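PDB 2H1C: toxin FitB, which acts as the toxin of a type II toxin-antitoxin pair, a PIN-domain protein with expected magnesium-dependent ribonuclease activity whose complex with the antitoxin binds its own promoter. Local coordinates for residues M1-T6 with G105-T110; T6-E11 with A23-L28. All coordinates share one frame; numbering follows the deposited sequence.

Interaction 1 (M1-T6 with G105-T110); sequences MILLDT and GYIAAT
Strand 2-4 and the turn after it pass over helix 102-114 with their closest alpha carbons, those of Asp5 and Ile107, 7.4 Å apart, so the gap is bridged by side chains, one of which also reaches the helix backbone. Leu3 and Ile107 carry the packing. With CG anti to the backbone N (chi1 -175°), Leu3 extends toward the helix and brings its CD2 methyl 3.7 Å from Ile107 CG2. The same methyl lies 3.5 Å from Ile107 O and, on the next turn of the helix, 4.2 Å from Thr110 CG2. A leucine suits this place because one branch tip can fit between two helix residues, while a beta-branched isoleucine offers a methyl close to its own backbone. This is the alpha/beta core of the PIN domain, where a central parallel sheet is covered by helices and the acidic cluster lies near the C-terminal edge of the sheet. Asp5, just past strand 2-4, is a predicted magnesium ligand, as is Asp104 nearby; Asp5 OD2 is hydrogen-bonded to Thr120 OG1. Thr110 serves both sides: its methyl meets Leu3, while OG1 returns 2.9 Å to Tyr106 O. That carbonyl also accepts from Thr110 N, the two donors arriving from opposite faces of its plane, which ties the hydroxyl to the buried helix backbone. Thr110 also belongs to a magnesium site seen in the crystal, together with Ser36 and Leu76.

Interaction 2 (T6-E11 with A23-L28); sequences TNVISE and AWLDSL
Val8 meets Leu25 and Trp24 in a small patch of apolar helix-to-helix packing in the PIN domain, between the short helix 6-9 and the end of helix 19-27. One branch of the valine does the touching: CG1, anti to the backbone N (chi1 172°), reaches 3.9 Å from Leu25 CD2 and 4.3 Å from Trp24 CZ3, approaching the indole obliquely. The other leucine branch, CD1, comes 4.1 Å from Val8 O. Compact Val8 keeps its methyls near its backbone, whereas the longer Leu25 and Trp24 span the distance. Leu28 CD2 lies over one face of the indole, 3.6 Å above its plane and toward the rim.

The polar contacts are local. Ser10 OG donates a 2.6 Å hydrogen bond to Thr6 O, and Ser10 N reaches that carbonyl from the opposite face; Ser27 OG lies 2.7 Å from Trp24 O, which also accepts from Ser27 N. Small serines can thus return their hydroxyls to the helix backbone.

The bound peptide lies against Ile9 and Leu25. Around this contact, Pro136 touches both Val8 and Trp24, Leu4 of strand 2-4 packs against Trp24 and Leu25, and Ile9 leans on Leu43 of helix 37-48 and Leu35 of strand 33-36.

How the interactions relate
From the N terminus the chain runs through strand 2-4 directly into helix 6-9, and Thr6 belongs to both interactions. Interaction 2 closes the short loop first, bringing helix 19-27 back beside helix 6-9 after 11 intervening residues. Interaction 1 closes a far longer one, with 98 residues between its segments, and the short loop falls wholly within it. Their centres are 14 Å apart, yet they touch: Ile2 CG2 lies 4.1 Å from Trp24 CH2. Strand 2-4, central in the parallel sheet, thus sends Leu3 toward helix 102-114 and Leu4 toward helix 19-27, tying early and late helices of the PIN domain to one strand.

Interaction 1 (M1-T6 with G105-T110)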
ATOM      1  N   MET A   1      17.578  -0.505  13.891  1.00 18.19           N
ATOM      2  CA  MET A   1      16.561   0.543  13.560  1.00 17.93           C
ATOM      3  C   MET A   1      15.229  -0.205  13.607  1.00 14.13           C
ATOM      4  O   MET A   1      15.184  -1.403  13.312  1.00 14.62           O
ATOM      5  CB  MET A   1      16.785   1.105  12.147  1.00 23.56           C
ATOM      6  CG  MET A   1      18.146   1.751  11.864  1.00 31.48           C
ATOM      7  SD  MET A   1      18.294   3.477  12.381  1.00 29.47           S
ATOM      8  CE  MET A   1      19.217   3.243  13.873  1.00 34.00           C
ATOM      9  N   ILE A   2      14.158   0.497  13.969  1.00 12.06           N
ATOM     10  CA  ILE A   2      12.835  -0.103  14.114  1.00  9.14           C
ATOM     11  C   ILE A   2      11.747   0.501  13.224  1.00 12.15           C
ATOM     12  O   ILE A   2      11.729   1.709  12.994  1.00 11.39           O
ATOM     13  CB  ILE A   2      12.353   0.025  15.592  1.00 14.67           C
ATOM     14  CG1 ILE A   2      13.137  -0.937  16.491  1.00 14.22           C
ATOM     15  CG2 ILE A   2      10.849  -0.271  15.703  1.00 11.93           C
ATOM     16  CD1 ILE A   2      12.871  -2.398  16.202  1.00 19.99           C
ATOM     17  N   LEU A   3      10.860  -0.362  12.727  1.00 10.86           N
ATOM     18  CA  LEU A   3       9.699   0.046  11.935  1.00 10.01           C
ATOM     19  C   LEU A   3       8.519  -0.385  12.805  1.00  8.87           C
ATOM     20  O   LEU A   3       8.295  -1.583  13.004  1.00 11.81           O
ATOM     21  CB  LEU A   3       9.627  -0.693  10.587  1.00 11.88           C
ATOM     22  CG  LEU A   3       8.484  -0.188   9.672  1.00 11.17           C
ATOM     23  CD1 LEU A   3       8.755   1.267   9.266  1.00 12.49           C
ATOM     24  CD2 LEU A   3       8.372  -1.075   8.428  1.00 13.90           C
ATOM     25  N   LEU A   4       7.776   0.569  13.357  1.00 10.69           N
ATOM     26  CA  LEU A   4       6.647   0.220  14.229  1.00 10.99           C
ATOM     27  C   LEU A   4       5.399  -0.132  13.433  1.00 14.99           C
ATOM     28  O   LEU A   4       4.963   0.665  12.613  1.00 15.93           O
ATOM     29  CB  LEU A   4       6.288   1.390  15.140  1.00 16.13           C
ATOM     30  CG  LEU A   4       7.271   1.935  16.169  1.00 14.78           C
ATOM     31  CD1 LEU A   4       6.592   3.098  16.895  1.00 14.13           C
ATOM     32  CD2 LEU A   4       7.678   0.834  17.146  1.00 11.89           C
ATOM     33  N   ASP A   5       4.823  -1.304  13.701  1.00 10.86           N
ATOM     34  CA  ASP A   5       3.604  -1.784  13.027  1.00 14.01           C
ATOM     35  C   ASP A   5       2.438  -1.087  13.735  1.00 13.59           C
ATOM     36  O   ASP A   5       2.574  -0.627  14.868  1.00 12.62           O
ATOM     37  CB  ASP A   5       3.518  -3.321  13.187  1.00 17.58           C
ATOM     38  CG  ASP A   5       2.523  -3.994  12.224  1.00 27.71           C
ATOM     39  OD1 ASP A   5       2.175  -3.415  11.174  1.00 24.60           O
ATOM     40  OD2 ASP A   5       2.106  -5.146  12.519  1.00 31.39           O
ATOM     41  N   THR A   6       1.282  -1.031  13.086  1.00 10.51           N
ATOM     42  CA  THR A   6       0.124  -0.359  13.664  1.00 12.40           C
ATOM     43  C   THR A   6      -0.293  -0.814  15.062  1.00 13.17           C
ATOM     44  O   THR A   6      -0.654   0.010  15.902  1.00 15.99           O
ATOM     45  CB  THR A   6      -1.092  -0.511  12.737  1.00 16.65           C
ATOM     46  OG1 THR A   6      -0.741  -0.029  11.438  1.00 19.45           O
ATOM     47  CG2 THR A   6      -2.276   0.270  13.264  1.00 16.63           C
ATOM     48  N   GLY A 105       2.512  -7.636   4.061  1.00 13.19           N
ATOM     49  CA  GLY A 105       3.542  -7.670   3.047  1.00 13.98           C
ATOM     50  C   GLY A 105       4.113  -6.288   2.770  1.00 12.55           C
ATOM     51  O   GLY A 105       5.314  -6.153   2.569  1.00 12.14           O
ATOM     52  N   TYR A 106       3.264  -5.262   2.733  1.00 13.72           N
ATOM     53  CA  TYR A 106       3.748  -3.898   2.466  1.00 15.14           C
ATOM     54  C   TYR A 106       4.729  -3.438   3.538  1.00 14.04           C
ATOM     55  O   TYR A 106       5.772  -2.843   3.242  1.00 13.84           O
ATOM     56  CB  TYR A 106       2.590  -2.904   2.430  1.00 18.12           C
ATOM     57  CG  TYR A 106       1.639  -3.126   1.288  1.00 19.52           C
ATOM     58  CD1 TYR A 106       0.284  -2.856   1.432  1.00 24.46           C
ATOM     59  CD2 TYR A 106       2.093  -3.622   0.065  1.00 22.16           C
ATOM     60  CE1 TYR A 106      -0.607  -3.076   0.379  1.00 27.60           C
ATOM     61  CE2 TYR A 106       1.212  -3.845  -0.995  1.00 29.58           C
ATOM     62  CZ  TYR A 106      -0.137  -3.572  -0.827  1.00 29.18           C
ATOM     63  OH  TYR A 106      -1.015  -3.814  -1.863  1.00 33.22           O
ATOM     64  N   ILE A 107       4.367  -3.706   4.788  1.00 14.28           N
ATOM     65  CA  ILE A 107       5.193  -3.328   5.921  1.00 11.22           C
ATOM     66  C   ILE A 107       6.483  -4.116   5.919  1.00 10.76           C
ATOM     67  O   ILE A 107       7.553  -3.542   6.089  1.00 10.77           O
ATOM     68  CB  ILE A 107       4.434  -3.543   7.235  1.00 13.84           C
ATOM     69  CG1 ILE A 107       3.188  -2.651   7.244  1.00 19.77           C
ATOM     70  CG2 ILE A 107       5.318  -3.179   8.415  1.00 12.04           C
ATOM     71  CD1 ILE A 107       2.324  -2.808   8.459  1.00 30.03           C
ATOM     72  N   ALA A 108       6.395  -5.425   5.697  1.00 11.19           N
ATOM     73  CA  ALA A 108       7.594  -6.240   5.688  1.00  9.34           C
ATOM     74  C   ALA A 108       8.574  -5.809   4.597  1.00 12.97           C
ATOM     75  O   ALA A 108       9.780  -5.734   4.837  1.00 14.06           O
ATOM     76  CB  ALA A 108       7.232  -7.716   5.543  1.00 12.60           C
ATOM     77  N   ALA A 109       8.062  -5.496   3.407  1.00 11.33           N
ATOM     78  CA  ALA A 109       8.929  -5.073   2.301  1.00 10.97           C
ATOM     79  C   ALA A 109       9.602  -3.725   2.604  1.00  9.95           C
ATOM     80  O   ALA A 109      10.759  -3.504   2.240  1.00 12.15           O
ATOM     81  CB  ALA A 109       8.117  -4.976   0.989  1.00  8.76           C
ATOM     82  N   THR A 110       8.880  -2.829   3.270  1.00  9.17           N
ATOM     83  CA  THR A 110       9.437  -1.527   3.630  1.00 10.40           C
ATOM     84  C   THR A 110      10.596  -1.735   4.603  1.00 10.43           C
ATOM     85  O   THR A 110      11.670  -1.163   4.437  1.00 10.96           O
ATOM     86  CB  THR A 110       8.361  -0.614   4.284  1.00 11.56           C
ATOM     87  OG1 THR A 110       7.301  -0.375   3.341  1.00 11.68           O
ATOM     88  CG2 THR A 110       8.980   0.727   4.717  1.00  8.40           C
TER

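Interaction 2 (T6-E11 with A23-L28)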
ATOM      1  N   THR A   6       1.282  -1.031  13.086  1.00 10.51           N
ATOM      2  CA  THR A   6       0.124  -0.359  13.664  1.00 12.40           C
ATOM      3  C   THR A   6      -0.293  -0.814  15.062  1.00 13.17           C
ATOM      4  O   THR A   6      -0.654   0.010  15.902  1.00 15.99           O
ATOM      5  CB  THR A   6      -1.092  -0.511  12.737  1.00 16.65           C
ATOM      6  OG1 THR A   6      -0.741  -0.029  11.438  1.00 19.45           O
ATOM      7  CG2 THR A   6      -2.276   0.270  13.264  1.00 16.63           C
ATOM      8  N   ASN A   7      -0.246  -2.117  15.318  1.00 13.20           N
ATOM      9  CA  ASN A   7      -0.692  -2.618  16.612  1.00 14.77           C
ATOM     10  C   ASN A   7       0.195  -2.205  17.781  1.00 16.42           C
ATOM     11  O   ASN A   7      -0.249  -2.227  18.928  1.00 16.28           O
ATOM     12  CB  ASN A   7      -0.844  -4.142  16.563  1.00 16.04           C
ATOM     13  CG  ASN A   7       0.463  -4.852  16.248  1.00 20.19           C
ATOM     14  OD1 ASN A   7       1.420  -4.794  17.020  1.00 22.18           O
ATOM     15  ND2 ASN A   7       0.506  -5.523  15.105  1.00 28.22           N
ATOM     16  N   VAL A   8       1.432  -1.814  17.496  1.00 14.61           N
ATOM     17  CA  VAL A   8       2.346  -1.395  18.553  1.00 13.10           C
ATOM     18  C   VAL A   8       2.166   0.091  18.858  1.00 12.28           C
ATOM     19  O   VAL A   8       1.990   0.472  20.011  1.00 13.34           O
ATOM     20  CB  VAL A   8       3.809  -1.710  18.158  1.00 13.99           C
ATOM     21  CG1 VAL A   8       4.778  -1.103  19.165  1.00 16.36           C
ATOM     22  CG2 VAL A   8       3.998  -3.221  18.101  1.00 17.19           C
ATOM     23  N   ILE A   9       2.169   0.938  17.837  1.00 14.08           N
ATOM     24  CA  ILE A   9       2.000   2.353  18.102  1.00 14.50           C
ATOM     25  C   ILE A   9       0.602   2.639  18.664  1.00 15.20           C
ATOM     26  O   ILE A   9       0.420   3.600  19.403  1.00 15.43           O
ATOM     27  CB  ILE A   9       2.296   3.214  16.825  1.00 19.88           C
ATOM     28  CG1 ILE A   9       2.212   4.706  17.179  1.00 20.37           C
ATOM     29  CG2 ILE A   9       1.349   2.839  15.698  1.00 19.78           C
ATOM     30  CD1 ILE A   9       2.578   5.629  16.045  1.00 25.55           C
ATOM     31  N   SER A  10      -0.370   1.779  18.357  1.00 14.07           N
ATOM     32  CA  SER A  10      -1.743   1.957  18.850  1.00 16.87           C
ATOM     33  C   SER A  10      -1.961   1.472  20.291  1.00 16.07           C
ATOM     34  O   SER A  10      -2.900   1.899  20.958  1.00 17.05           O
ATOM     35  CB  SER A  10      -2.738   1.207  17.951  1.00 19.20           C
ATOM     36  OG  SER A  10      -2.635   1.620  16.600  1.00 27.35           O
ATOM     37  N   GLU A  11      -1.104   0.586  20.775  1.00 14.40           N
ATOM     38  CA  GLU A  11      -1.301   0.048  22.124  1.00 16.36           C
ATOM     39  C   GLU A  11      -1.366   1.087  23.251  1.00 17.51           C
ATOM     40  O   GLU A  11      -2.270   1.029  24.090  1.00 18.10           O
ATOM     41  CB  GLU A  11      -0.244  -1.012  22.446  1.00 14.80           C
ATOM     42  CG  GLU A  11      -0.362  -1.630  23.861  1.00 17.88           C
ATOM     43  CD  GLU A  11      -1.575  -2.523  24.034  1.00 21.29           C
ATOM     44  OE1 GLU A  11      -1.917  -2.848  25.200  1.00 16.19           O
ATOM     45  OE2 GLU A  11      -2.188  -2.922  23.013  1.00 19.56           O
ATOM     46  N   ALA A  23       6.716   0.600  28.188  1.00 13.88           N
ATOM     47  CA  ALA A  23       8.107   0.696  28.647  1.00 15.33           C
ATOM     48  C   ALA A  23       9.113   0.446  27.521  1.00 15.03           C
ATOM     49  O   ALA A  23      10.157   1.130  27.423  1.00 13.14           O
ATOM     50  CB  ALA A  23       8.369  -0.290  29.805  1.00 14.22           C
ATOM     51  N   TRP A  24       8.838  -0.554  26.684  1.00 13.86           N
ATOM     52  CA  TRP A  24       9.743  -0.843  25.577  1.00 13.65           C
ATOM     53  C   TRP A  24       9.816   0.357  24.639  1.00 12.41           C
ATOM     54  O   TRP A  24      10.895   0.738  24.180  1.00 12.06           O
ATOM     55  CB  TRP A  24       9.273  -2.055  24.770  1.00 11.94           C
ATOM     56  CG  TRP A  24      10.181  -2.334  23.611  1.00 14.98           C
ATOM     57  CD1 TRP A  24      11.443  -2.862  23.652  1.00 12.76           C
ATOM     58  CD2 TRP A  24       9.918  -2.031  22.235  1.00 14.24           C
ATOM     59  NE1 TRP A  24      11.984  -2.904  22.381  1.00 16.90           N
ATOM     60  CE2 TRP A  24      11.064  -2.407  21.496  1.00 16.39           C
ATOM     61  CE3 TRP A  24       8.822  -1.478  21.556  1.00 16.93           C
ATOM     62  CZ2 TRP A  24      11.143  -2.250  20.106  1.00 19.40           C
ATOM     63  CZ3 TRP A  24       8.902  -1.320  20.179  1.00 14.22           C
ATOM     64  CH2 TRP A  24      10.055  -1.707  19.470  1.00 14.05           C
ATOM     65  N   LEU A  25       8.662   0.931  24.325  1.00 13.10           N
ATOM     66  CA  LEU A  25       8.657   2.085  23.438  1.00 14.25           C
ATOM     67  C   LEU A  25       9.496   3.217  24.049  1.00 17.10           C
ATOM     68  O   LEU A  25      10.182   3.943  23.330  1.00 15.73           O
ATOM     69  CB  LEU A  25       7.229   2.563  23.194  1.00 14.14           C
ATOM     70  CG  LEU A  25       6.362   1.684  22.287  1.00 13.38           C
ATOM     71  CD1 LEU A  25       4.901   2.091  22.463  1.00 15.24           C
ATOM     72  CD2 LEU A  25       6.791   1.833  20.824  1.00 13.05           C
ATOM     73  N   ASP A  26       9.443   3.357  25.374  1.00 17.71           N
ATOM     74  CA  ASP A  26      10.202   4.406  26.072  1.00 19.52           C
ATOM     75  C   ASP A  26      11.713   4.206  26.096  1.00 20.51           C
ATOM     76  O   ASP A  26      12.452   5.137  26.393  1.00 20.72           O
ATOM     77  CB  ASP A  26       9.722   4.553  27.518  1.00 21.25           C
ATOM     78  CG  ASP A  26       8.391   5.240  27.615  1.00 27.97           C
ATOM     79  OD1 ASP A  26       8.063   6.026  26.697  1.00 30.10           O
ATOM     80  OD2 ASP A  26       7.680   5.015  28.622  1.00 31.37           O
ATOM     81  N   SER A  27      12.171   2.998  25.802  1.00 19.04           N
ATOM     82  CA  SER A  27      13.600   2.722  25.804  1.00 18.27           C
ATOM     83  C   SER A  27      14.231   3.010  24.444  1.00 17.53           C
ATOM     84  O   SER A  27      15.454   3.002  24.302  1.00 17.89           O
ATOM     85  CB  SER A  27      13.856   1.258  26.168  1.00 20.00           C
ATOM     86  OG  SER A  27      13.432   0.376  25.129  1.00 19.44           O
ATOM     87  N   LEU A  28      13.401   3.266  23.441  1.00 14.69           N
ATOM     88  CA  LEU A  28      13.910   3.513  22.097  1.00 12.26           C
ATOM     89  C   LEU A  28      14.424   4.926  21.854  1.00 13.79           C
ATOM     90  O   LEU A  28      13.957   5.881  22.480  1.00 14.28           O
ATOM     91  CB  LEU A  28      12.814   3.218  21.063  1.00 11.47           C
ATOM     92  CG  LEU A  28      12.135   1.848  21.117  1.00 14.67           C
ATOM     93  CD1 LEU A  28      11.045   1.815  20.045  1.00 13.55           C
ATOM     94  CD2 LEU A  28      13.148   0.735  20.902  1.00 15.96           C
TER